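Local coordinates for protein Pyrimidine/purine nucleoside phosphorylase (Acinetobacter sp. ADP1, PDB 3HQX) that probably catalyses the phosphorolysis of diverse purine and pyrimidine nucleosides, releasing the free base and alpha-D-ribose 1-phosphate, at residues G66-K71 and E79-G84. Numbering follows the deposited sequence.
Sequences GECRVK and ELFRAG
Residues 66-71 and 79-84 form an antiparallel beta hairpin in the cupin-type fold of this enzyme family. Strand 79-82 is an outermost strand of its sheet within the chain. Strand 67-72 lies between it and strand 94-98.

Four backbone hydrogen bonds join the strands. Cys68 and Phe81 form one hydrogen-bonded pair, with Cys68 N 2.8 Å from Phe81 O. Val70 and Glu79 form the next, with Val70 N 2.8 Å from Glu79 O. Past the strand ends the ladder fades to a weak bond from Ala83 N to Gly66 O.

Cys68, Val70 and Phe81 are buried on one face, with Glu79 at its end. Val70 CG2 lies 4.0 Å from Phe81 CD2, and the two side chains cross at about a right angle. Cys68 SG sits at the ring edge, 4.0 Å from Phe81 CB. Ile97 of strand 94-98 lies beside Cys68 and Val70, and Ile63, from the other sheet, packs against Cys68 and Phe81.

The other face carries a salt-bridge network. Glu67 is extended, with CG anti to the backbone N (chi1 172°), and runs alongside Arg82. Its carboxylate bridges two arginines, which probably offsets their like charges. Glu67 OE2 takes Arg69 NH1 on its anti lone pair at 3.0 Å. Leu80 CD1 packs over the centre of one Arg69 guanidinium face. Arg82 grips side-on: NE (2.8 Å) and NH2 (3.0 Å) both reach Glu67 OE1 from above the carboxylate plane.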
ATOM      1  N   GLY A  66       6.597  -2.066 -13.041  1.00  4.81           N
ATOM      2  CA  GLY A  66       8.005  -1.977 -12.692  1.00  4.75           C
ATOM      3  C   GLY A  66       8.826  -3.117 -13.210  1.00  5.52           C
ATOM      4  O   GLY A  66       8.426  -3.887 -14.116  1.00  6.17           O
ATOM      5  N   GLU A  67      10.004  -3.184 -12.637  1.00  6.86           N
ATOM      6  CA  GLU A  67      11.088  -4.065 -13.078  1.00  6.26           C
ATOM      7  C   GLU A  67      11.809  -4.512 -11.831  1.00  6.63           C
ATOM      8  O   GLU A  67      12.118  -3.669 -10.963  1.00  7.34           O
ATOM      9  CB  GLU A  67      12.082  -3.292 -13.950  1.00  7.15           C
ATOM     10  CG  GLU A  67      13.355  -4.073 -14.314  1.00  8.30           C
ATOM     11  CD  GLU A  67      14.214  -3.324 -15.242  1.00 11.46           C
ATOM     12  OE1 GLU A  67      13.716  -2.820 -16.261  1.00 12.49           O
ATOM     13  OE2 GLU A  67      15.419  -3.193 -14.931  1.00 12.97           O
ATOM     14  N   CYS A  68      12.094  -5.811 -11.726  1.00  5.07           N
ATOM     15  CA  CYS A  68      12.879  -6.300 -10.564  1.00  5.94           C
ATOM     16  C   CYS A  68      13.851  -7.370 -10.994  1.00  7.04           C
ATOM     17  O   CYS A  68      13.715  -7.966 -12.041  1.00  6.03           O
ATOM     18  CB  CYS A  68      11.974  -6.842  -9.423  1.00  5.68           C
ATOM     19  SG  CYS A  68      10.925  -8.194  -9.897  1.00  7.69           S
ATOM     20  N   ARG A  69      14.818  -7.624 -10.135  1.00  7.32           N
ATOM     21  CA  ARG A  69      15.721  -8.763 -10.261  1.00  8.10           C
ATOM     22  C   ARG A  69      15.581  -9.638  -9.033  1.00  8.31           C
ATOM     23  O   ARG A  69      15.575  -9.133  -7.914  1.00  8.45           O
ATOM     24  CB  ARG A  69      17.153  -8.272 -10.481  1.00  8.66           C
ATOM     25  CG  ARG A  69      17.325  -7.804 -11.898  1.00  9.32           C
ATOM     26  CD  ARG A  69      18.643  -7.164 -12.194  1.00 16.60           C
ATOM     27  NE  ARG A  69      18.803  -6.783 -13.595  1.00 18.69           N
ATOM     28  CZ  ARG A  69      18.346  -5.659 -14.150  1.00 24.68           C
ATOM     29  NH1 ARG A  69      17.557  -4.781 -13.458  1.00 26.21           N
ATOM     30  NH2 ARG A  69      18.615  -5.449 -15.443  1.00 25.41           N
ATOM     31  N   VAL A  70      15.442 -10.934  -9.259  1.00  8.18           N
ATOM     32  CA  VAL A  70      15.138 -11.876  -8.175  1.00  8.17           C
ATOM     33  C   VAL A  70      16.031 -13.089  -8.250  1.00  8.87           C
ATOM     34  O   VAL A  70      16.237 -13.636  -9.321  1.00  7.44           O
ATOM     35  CB  VAL A  70      13.666 -12.374  -8.258  1.00  9.43           C
ATOM     36  CG1 VAL A  70      13.343 -13.203  -7.061  1.00  8.86           C
ATOM     37  CG2 VAL A  70      12.716 -11.193  -8.305  1.00 10.33           C
ATOM     38  N   LYS A  71      16.507 -13.532  -7.086  1.00  9.53           N
ATOM     39  CA  LYS A  71      17.149 -14.835  -6.965  1.00 10.71           C
ATOM     40  C   LYS A  71      16.201 -15.706  -6.210  1.00 10.35           C
ATOM     41  O   LYS A  71      15.879 -15.423  -5.006  1.00  9.95           O
ATOM     42  CB  LYS A  71      18.429 -14.756  -6.161  1.00 11.22           C
ATOM     43  CG  LYS A  71      19.532 -14.106  -6.892  1.00 14.14           C
ATOM     44  CD  LYS A  71      20.821 -14.302  -6.147  1.00 17.89           C
ATOM     45  CE  LYS A  71      21.998 -13.815  -6.969  1.00 21.49           C
ATOM     46  NZ  LYS A  71      21.960 -12.351  -7.290  1.00 22.18           N
ATOM     47  N   GLU A  79      17.329 -13.161 -11.911  1.00 11.53           N
ATOM     48  CA  GLU A  79      16.463 -13.238 -13.076  1.00 10.80           C
ATOM     49  C   GLU A  79      15.660 -11.913 -13.083  1.00 10.22           C
ATOM     50  O   GLU A  79      15.265 -11.386 -12.046  1.00  9.80           O
ATOM     51  CB  GLU A  79      15.468 -14.393 -12.945  1.00 11.46           C
ATOM     52  CG  GLU A  79      16.111 -15.827 -12.896  1.00 14.32           C
ATOM     53  CD  GLU A  79      15.103 -16.914 -12.520  1.00 16.97           C
ATOM     54  OE1 GLU A  79      14.054 -17.054 -13.210  1.00 18.56           O
ATOM     55  OE2 GLU A  79      15.355 -17.665 -11.554  1.00 20.09           O
ATOM     56  N   LEU A  80      15.412 -11.422 -14.277  1.00  9.27           N
ATOM     57  CA  LEU A  80      14.748 -10.150 -14.513  1.00  8.73           C
ATOM     58  C   LEU A  80      13.261 -10.376 -14.814  1.00  9.19           C
ATOM     59  O   LEU A  80      12.916 -11.191 -15.638  1.00  8.66           O
ATOM     60  CB  LEU A  80      15.358  -9.481 -15.738  1.00  8.73           C
ATOM     61  CG  LEU A  80      14.775  -8.147 -16.233  1.00  9.62           C
ATOM     62  CD1 LEU A  80      15.084  -7.034 -15.309  1.00 10.68           C
ATOM     63  CD2 LEU A  80      15.428  -7.868 -17.607  1.00 11.84           C
ATOM     64  N   PHE A  81      12.420  -9.595 -14.161  1.00  9.37           N
ATOM     65  CA  PHE A  81      10.988  -9.610 -14.413  1.00  9.11           C
ATOM     66  C   PHE A  81      10.481  -8.213 -14.577  1.00  9.55           C
ATOM     67  O   PHE A  81      10.873  -7.308 -13.810  1.00 10.03           O
ATOM     68  CB  PHE A  81      10.276 -10.292 -13.237  1.00  9.49           C
ATOM     69  CG  PHE A  81      10.730 -11.687 -13.026  1.00  8.86           C
ATOM     70  CD1 PHE A  81      10.268 -12.716 -13.825  1.00  9.75           C
ATOM     71  CD2 PHE A  81      11.729 -11.970 -12.120  1.00 10.72           C
ATOM     72  CE1 PHE A  81      10.758 -14.009 -13.669  1.00 10.08           C
ATOM     73  CE2 PHE A  81      12.205 -13.261 -11.977  1.00 10.86           C
ATOM     74  CZ  PHE A  81      11.727 -14.267 -12.745  1.00  9.90           C
ATOM     75  N   ARG A  82       9.567  -8.040 -15.530  1.00  9.09           N
ATOM     76  CA  ARG A  82       8.906  -6.757 -15.765  1.00  8.03           C
ATOM     77  C   ARG A  82       7.404  -6.940 -15.728  1.00  6.86           C
ATOM     78  O   ARG A  82       6.868  -8.069 -15.654  1.00  7.87           O
ATOM     79  CB  ARG A  82       9.352  -6.119 -17.090  1.00  8.35           C
ATOM     80  CG  ARG A  82      10.788  -5.669 -17.111  1.00 11.00           C
ATOM     81  CD  ARG A  82      11.262  -5.033 -18.439  1.00 10.06           C
ATOM     82  NE  ARG A  82      12.594  -4.466 -18.266  1.00  8.87           N
ATOM     83  CZ  ARG A  82      13.675  -4.728 -19.007  1.00 10.32           C
ATOM     84  NH1 ARG A  82      13.614  -5.581 -20.027  1.00  7.77           N
ATOM     85  NH2 ARG A  82      14.817  -4.103 -18.719  1.00 13.15           N
ATOM     86  N   ALA A  83       6.697  -5.814 -15.771  1.00  6.45           N
ATOM     87  CA  ALA A  83       5.252  -5.852 -15.694  1.00  6.43           C
ATOM     88  C   ALA A  83       4.625  -6.827 -16.683  1.00  6.45           C
ATOM     89  O   ALA A  83       4.984  -6.883 -17.895  1.00  6.94           O
ATOM     90  CB  ALA A  83       4.647  -4.424 -15.876  1.00  6.12           C
ATOM     91  N   GLY A  84       3.729  -7.650 -16.132  1.00  7.00           N
ATOM     92  CA  GLY A  84       3.038  -8.661 -16.879  1.00  7.75           C
ATOM     93  C   GLY A  84       3.616 -10.056 -16.701  1.00  9.83           C
ATOM     94  O   GLY A  84       2.980 -11.046 -17.056  1.00 12.41           O
TER